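PDB 6RW0: protein angel homolog 2 from Homo sapiens, which acts as a 2',3'-cyclic phosphatase of the CCR4/nocturin family and probably binds mRNA 3'-untranslated regions. Local coordinates for residues L245-E257 with S328-H342. Sequence-based numbering, arbitrary orientation.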
loop_
_atom_site.group_PDB
_atom_site.type_symbol
_atom_site.label_atom_id
_atom_site.label_comp_id
_atom_site.label_asym_id
_atom_site.label_seq_id
_atom_site.Cartn_x
_atom_site.Cartn_y
_atom_site.Cartn_z
ATOM N N LEU A 245 2.555 -13.960 0.185
ATOM C CA LEU A 245 1.648 -12.914 0.645
ATOM C C LEU A 245 0.874 -12.297 -0.520
ATOM O O LEU A 245 -0.346 -12.103 -0.431
ATOM C CB LEU A 245 2.446 -11.880 1.431
ATOM C CG LEU A 245 1.602 -10.790 2.084
ATOM C CD1 LEU A 245 2.209 -10.316 3.404
ATOM C CD2 LEU A 245 1.381 -9.583 1.157
ATOM N N TYR A 246 1.554 -12.012 -1.629
ATOM C CA TYR A 246 0.874 -11.487 -2.810
ATOM C C TYR A 246 -0.170 -12.473 -3.316
ATOM O O TYR A 246 -1.303 -12.086 -3.633
ATOM C CB TYR A 246 1.898 -11.221 -3.910
ATOM C CG TYR A 246 1.269 -10.738 -5.196
ATOM C CD1 TYR A 246 1.041 -9.386 -5.414
ATOM C CD2 TYR A 246 0.875 -11.636 -6.174
ATOM C CE1 TYR A 246 0.453 -8.946 -6.588
ATOM C CE2 TYR A 246 0.287 -11.203 -7.355
ATOM C CZ TYR A 246 0.075 -9.851 -7.545
ATOM O OH TYR A 246 -0.512 -9.395 -8.704
ATOM N N SER A 247 0.204 -13.749 -3.416
ATOM C CA SER A 247 -0.721 -14.753 -3.928
ATOM C C SER A 247 -1.953 -14.865 -3.046
ATOM O O SER A 247 -3.068 -15.061 -3.545
ATOM C CB SER A 247 -0.007 -16.096 -4.025
ATOM O OG SER A 247 1.091 -16.010 -4.917
ATOM N N PHE A 248 -1.774 -14.754 -1.727
ATOM C CA PHE A 248 -2.915 -14.775 -0.819
ATOM C C PHE A 248 -3.891 -13.650 -1.149
ATOM O O PHE A 248 -5.107 -13.866 -1.227
ATOM C CB PHE A 248 -2.430 -14.693 0.634
ATOM C CG PHE A 248 -3.549 -14.514 1.626
ATOM C CD1 PHE A 248 -4.606 -15.399 1.644
ATOM C CD2 PHE A 248 -3.548 -13.463 2.521
ATOM C CE1 PHE A 248 -5.657 -15.241 2.523
ATOM C CE2 PHE A 248 -4.603 -13.307 3.418
ATOM C CZ PHE A 248 -5.647 -14.194 3.414
ATOM N N ILE A 249 -3.381 -12.433 -1.347
ATOM C CA ILE A 249 -4.269 -11.320 -1.676
ATOM C C ILE A 249 -5.032 -11.619 -2.958
ATOM O O ILE A 249 -6.253 -11.451 -3.030
ATOM C CB ILE A 249 -3.478 -10.004 -1.781
ATOM C CG1 ILE A 249 -2.873 -9.655 -0.422
ATOM C CG2 ILE A 249 -4.384 -8.863 -2.268
ATOM C CD1 ILE A 249 -1.921 -8.474 -0.435
ATOM N N LYS A 250 -4.320 -12.066 -3.991
ATOM C CA LYS A 250 -4.935 -12.224 -5.301
ATOM C C LYS A 250 -5.891 -13.409 -5.356
ATOM O O LYS A 250 -6.925 -13.342 -6.033
ATOM C CB LYS A 250 -3.852 -12.449 -6.355
ATOM C CG LYS A 250 -2.936 -11.300 -6.623
ATOM C CD LYS A 250 -3.646 -10.138 -7.286
ATOM C CE LYS A 250 -3.962 -10.409 -8.752
ATOM N NZ LYS A 250 -2.750 -10.566 -9.622
ATOM N N GLU A 251 -5.554 -14.512 -4.691
ATOM C CA GLU A 251 -6.343 -15.728 -4.810
ATOM C C GLU A 251 -7.383 -15.892 -3.711
ATOM O O GLU A 251 -8.352 -16.640 -3.903
ATOM C CB GLU A 251 -5.431 -16.962 -4.825
ATOM C CG GLU A 251 -4.362 -16.923 -5.910
ATOM C CD GLU A 251 -4.940 -16.778 -7.308
ATOM O OE1 GLU A 251 -6.030 -17.331 -7.569
ATOM O OE2 GLU A 251 -4.302 -16.107 -8.147
ATOM N N GLY A 252 -7.217 -15.214 -2.578
ATOM C CA GLY A 252 -8.106 -15.417 -1.458
ATOM C C GLY A 252 -7.848 -16.680 -0.679
ATOM O O GLY A 252 -8.692 -17.077 0.129
ATOM N N LYS A 253 -6.713 -17.335 -0.909
ATOM C CA LYS A 253 -6.365 -18.551 -0.197
ATOM C C LYS A 253 -4.852 -18.683 -0.177
ATOM O O LYS A 253 -4.157 -18.208 -1.081
ATOM C CB LYS A 253 -7.000 -19.809 -0.798
ATOM C CG LYS A 253 -6.722 -20.062 -2.252
ATOM C CD LYS A 253 -7.617 -21.204 -2.750
ATOM C CE LYS A 253 -6.794 -22.377 -3.269
ATOM N NZ LYS A 253 -7.621 -23.530 -3.744
ATOM N N LEU A 254 -4.353 -19.322 0.874
ATOM C CA LEU A 254 -2.927 -19.588 1.013
ATOM C C LEU A 254 -2.773 -20.821 1.881
ATOM O O LEU A 254 -3.213 -20.829 3.034
ATOM C CB LEU A 254 -2.183 -18.415 1.654
ATOM C CG LEU A 254 -0.699 -18.693 1.944
ATOM C CD1 LEU A 254 0.078 -18.904 0.665
ATOM C CD2 LEU A 254 -0.101 -17.559 2.747
ATOM N N ASN A 255 -2.142 -21.852 1.333
ATOM C CA ASN A 255 -1.725 -23.011 2.107
ATOM C C ASN A 255 -0.312 -22.716 2.590
ATOM O O ASN A 255 0.626 -22.669 1.793
ATOM C CB ASN A 255 -1.771 -24.255 1.231
ATOM C CG ASN A 255 -1.387 -25.496 1.984
ATOM O OD1 ASN A 255 -0.806 -25.424 3.064
ATOM N ND2 ASN A 255 -1.698 -26.651 1.416
ATOM N N TYR A 256 -0.163 -22.451 3.874
ATOM C CA TYR A 256 1.136 -22.033 4.455
ATOM C C TYR A 256 1.849 -23.198 5.145
ATOM O O TYR A 256 2.780 -22.952 5.852
ATOM C CB TYR A 256 0.955 -20.791 5.331
ATOM C CG TYR A 256 0.042 -20.950 6.512
ATOM C CD1 TYR A 256 0.522 -21.415 7.712
ATOM C CD2 TYR A 256 -1.293 -20.617 6.436
ATOM C CE1 TYR A 256 -0.295 -21.560 8.808
ATOM C CE2 TYR A 256 -2.134 -20.776 7.516
ATOM C CZ TYR A 256 -1.630 -21.244 8.710
ATOM O OH TYR A 256 -2.412 -21.423 9.794
ATOM N N GLU A 257 1.430 -24.437 4.929
ATOM C CA GLU A 257 2.135 -25.578 5.499
ATOM C C GLU A 257 3.590 -25.582 5.046
ATOM O O GLU A 257 3.879 -25.486 3.851
ATOM C CB GLU A 257 1.441 -26.863 5.043
ATOM C CG GLU A 257 2.048 -28.145 5.582
ATOM C CD GLU A 257 1.331 -29.394 5.083
ATOM O OE1 GLU A 257 0.734 -29.356 3.985
ATOM O OE2 GLU A 257 1.368 -30.418 5.796
ATOM N N SER A 328 -3.741 -25.594 7.917
ATOM C CA SER A 328 -2.756 -24.558 7.608
ATOM C C SER A 328 -3.142 -23.779 6.358
ATOM O O SER A 328 -2.371 -23.663 5.403
ATOM C CB SER A 328 -1.376 -25.182 7.458
ATOM O OG SER A 328 -1.383 -26.158 6.434
ATOM N N ASN A 329 -4.360 -23.246 6.366
ATOM C CA ASN A 329 -4.873 -22.473 5.248
ATOM C C ASN A 329 -5.449 -21.164 5.751
ATOM O O ASN A 329 -6.161 -21.136 6.759
ATOM C CB ASN A 329 -5.946 -23.248 4.496
ATOM C CG ASN A 329 -5.397 -24.484 3.851
ATOM O OD1 ASN A 329 -4.804 -24.420 2.777
ATOM N ND2 ASN A 329 -5.561 -25.621 4.515
ATOM N N LEU A 330 -5.102 -20.090 5.061
ATOM C CA LEU A 330 -5.710 -18.793 5.262
ATOM C C LEU A 330 -6.628 -18.521 4.082
ATOM O O LEU A 330 -6.353 -18.940 2.955
ATOM C CB LEU A 330 -4.663 -17.690 5.266
ATOM C CG LEU A 330 -3.843 -17.386 6.511
ATOM C CD1 LEU A 330 -3.148 -16.042 6.223
ATOM C CD2 LEU A 330 -4.707 -17.348 7.734
ATOM N N GLN A 331 -7.722 -17.813 4.342
ATOM C CA GLN A 331 -8.636 -17.398 3.291
ATOM C C GLN A 331 -9.060 -15.960 3.556
ATOM O O GLN A 331 -8.948 -15.463 4.678
ATOM C CB GLN A 331 -9.879 -18.302 3.247
ATOM C CG GLN A 331 -9.599 -19.772 2.901
ATOM C CD GLN A 331 -9.189 -20.652 4.094
ATOM O OE1 GLN A 331 -8.504 -21.660 3.913
ATOM N NE2 GLN A 331 -9.632 -20.298 5.297
ATOM N N HIS A 332 -9.531 -15.284 2.507
ATOM C CA HIS A 332 -10.313 -14.064 2.658
ATOM C C HIS A 332 -11.472 -14.155 1.675
ATOM O O HIS A 332 -11.478 -15.001 0.772
ATOM C CB HIS A 332 -9.495 -12.771 2.520
ATOM C CG HIS A 332 -9.006 -12.499 1.138
ATOM N ND1 HIS A 332 -9.853 -12.242 0.081
ATOM C CD2 HIS A 332 -7.750 -12.419 0.644
ATOM C CE1 HIS A 332 -9.136 -12.029 -1.010
ATOM N NE2 HIS A 332 -7.858 -12.137 -0.695
ATOM N N HIS A 333 -12.471 -13.286 1.857
ATOM C CA HIS A 333 -13.712 -13.376 1.099
ATOM C C HIS A 333 -13.832 -12.337 -0.007
ATOM O O HIS A 333 -14.929 -12.159 -0.554
ATOM C CB HIS A 333 -14.912 -13.238 2.036
ATOM C CG HIS A 333 -15.013 -14.328 3.051
ATOM N ND1 HIS A 333 -14.939 -15.660 2.715
ATOM C CD2 HIS A 333 -15.195 -14.283 4.392
ATOM C CE1 HIS A 333 -15.080 -16.394 3.806
ATOM N NE2 HIS A 333 -15.232 -15.583 4.835
ATOM N N PHE A 334 -12.745 -11.666 -0.362
ATOM C CA PHE A 334 -12.794 -10.644 -1.396
ATOM C C PHE A 334 -12.398 -11.235 -2.747
ATOM O O PHE A 334 -11.857 -12.336 -2.841
ATOM C CB PHE A 334 -11.882 -9.466 -1.052
ATOM C CG PHE A 334 -12.102 -8.902 0.320
ATOM C CD1 PHE A 334 -13.338 -8.403 0.701
ATOM C CD2 PHE A 334 -11.068 -8.866 1.233
ATOM C CE1 PHE A 334 -13.536 -7.882 1.979
ATOM C CE2 PHE A 334 -11.257 -8.340 2.508
ATOM C CZ PHE A 334 -12.496 -7.856 2.881
ATOM N N SER A 335 -12.677 -10.477 -3.806
ATOM C CA SER A 335 -12.257 -10.802 -5.167
ATOM C C SER A 335 -11.450 -9.602 -5.651
ATOM O O SER A 335 -12.012 -8.622 -6.157
ATOM C CB SER A 335 -13.456 -11.076 -6.046
ATOM O OG SER A 335 -13.049 -11.369 -7.369
ATOM N N LEU A 336 -10.132 -9.671 -5.473
ATOM C CA LEU A 336 -9.250 -8.542 -5.721
ATOM C C LEU A 336 -8.325 -8.799 -6.899
ATOM O O LEU A 336 -7.739 -9.879 -7.023
ATOM C CB LEU A 336 -8.373 -8.272 -4.504
ATOM C CG LEU A 336 -9.154 -7.960 -3.237
ATOM C CD1 LEU A 336 -8.232 -7.898 -2.023
ATOM C CD2 LEU A 336 -9.905 -6.648 -3.396
ATOM N N SER A 337 -8.187 -7.785 -7.744
ATOM C CA SER A 337 -7.225 -7.763 -8.827
ATOM C C SER A 337 -6.182 -6.702 -8.526
ATOM O O SER A 337 -6.402 -5.799 -7.720
ATOM C CB SER A 337 -7.916 -7.415 -10.147
ATOM O OG SER A 337 -8.762 -8.469 -10.571
ATOM N N SER A 338 -5.039 -6.818 -9.189
ATOM C CA SER A 338 -3.974 -5.834 -9.094
ATOM C C SER A 338 -4.036 -4.930 -10.315
ATOM O O SER A 338 -4.193 -5.406 -11.443
ATOM C CB SER A 338 -2.611 -6.523 -9.041
ATOM O OG SER A 338 -1.550 -5.586 -9.162
ATOM N N VAL A 339 -3.890 -3.624 -10.098
ATOM C CA VAL A 339 -3.865 -2.690 -11.221
ATOM C C VAL A 339 -2.748 -3.048 -12.194
ATOM O O VAL A 339 -2.946 -3.070 -13.414
ATOM C CB VAL A 339 -3.744 -1.237 -10.731
ATOM C CG1 VAL A 339 -3.340 -0.301 -11.886
ATOM C CG2 VAL A 339 -5.057 -0.799 -10.110
ATOM N N TYR A 340 -1.555 -3.305 -11.670
ATOM C CA TYR A 340 -0.382 -3.591 -12.478
ATOM C C TYR A 340 -0.154 -5.087 -12.626
ATOM O O TYR A 340 -0.513 -5.883 -11.755
ATOM C CB TYR A 340 0.827 -2.919 -11.849
ATOM C CG TYR A 340 0.737 -1.413 -11.897
ATOM C CD1 TYR A 340 1.137 -0.723 -13.021
ATOM C CD2 TYR A 340 0.228 -0.684 -10.839
ATOM C CE1 TYR A 340 1.068 0.659 -13.080
ATOM C CE2 TYR A 340 0.136 0.696 -10.895
ATOM C CZ TYR A 340 0.560 1.364 -12.015
ATOM O OH TYR A 340 0.480 2.739 -12.041
ATOM N N SER A 341 0.420 -5.462 -13.773
ATOM C CA SER A 341 0.685 -6.856 -14.098
ATOM C C SER A 341 2.111 -7.297 -13.778
ATOM O O SER A 341 2.401 -8.496 -13.855
ATOM C CB SER A 341 0.377 -7.117 -15.576
ATOM O OG SER A 341 1.304 -6.434 -16.389
ATOM N N HIS A 342 2.997 -6.373 -13.408
ATOM C CA HIS A 342 4.286 -6.625 -12.774
ATOM C C HIS A 342 5.407 -6.988 -13.745
ATOM O O HIS A 342 6.563 -7.020 -13.326
ATOM C CB HIS A 342 4.216 -7.673 -11.643
ATOM C CG HIS A 342 3.052 -7.464 -10.728
ATOM N ND1 HIS A 342 2.828 -6.268 -10.085
ATOM C CD2 HIS A 342 2.031 -8.279 -10.379
ATOM C CE1 HIS A 342 1.722 -6.361 -9.369
ATOM N NE2 HIS A 342 1.210 -7.565 -9.544
HETATM O O HOH W 1 -8.876 -12.005 -4.291
HETATM O O HOH W 2 -8.423 -12.324 -7.663
HETATM O O HOH W 3 -1.407 -8.504 -11.823
#
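His332 closes the C-terminal end of helix 245-251 with its ring. NE2 donates to Ile249 O at 2.9 Å, the acceptor lying within 4° of the ring plane, and Gly252 CA sits over one ring face, 3.5 Å from the centroid, as a CH-pi contact. The backbone N of His332 donates to Gly252 O. Gly252, the first residue past the helix, has positive phi, and that turn brings its CA against the imidazole. An edge of His332 meets one face of Phe248, ring planes 66° apart, while CD1 of Leu330 lies over the opposite face; the phenyl is thus held between the two residues. Leu330 CG also packs at 3.9 Å from Tyr256 CE2.

Beyond the glycine the chain runs into a two-stranded antiparallel sheet, 253-255 against 329-331. Within the DNase I-like endonuclease/exonuclease/phosphatase domain, this sheet joins the end of helix 245-251 to the run leading into strand 336-338, which pairs with strand 359-369. Leu254 and Leu330 form the hydrogen-bonded pair, and Tyr256 N extends the pairing to Ser328 O. Tyr256 CG lies between its backbone N and carbonyl carbon (chi1 61°), setting the ring face against Ser328 CB. Asn255 OD1 accepts from Glu257 N in an Asx turn just past the strand.

At the other end of the helix segment, Tyr246 OH and His342 NE2 are joined by a short 2.6 Å hydrogen bond, the hydroxyl at the imidazole edge. Lys250, bent at chi2, chi3 and chi4, curls back to donate from NZ to the same hydroxyl, and its CE reaches 3.8 Å from Ser338 N. Between these anchors Ile249 CG2 meets Leu336 CD1, and Leu336 N donates to a water that also lies 3.0 Å from Ile249 O. Further out, His332 ND1 accepts from Phe334 N, fixing the ring's rotation, and Leu210 and Leu214 of helix 203-220 pack against Phe248.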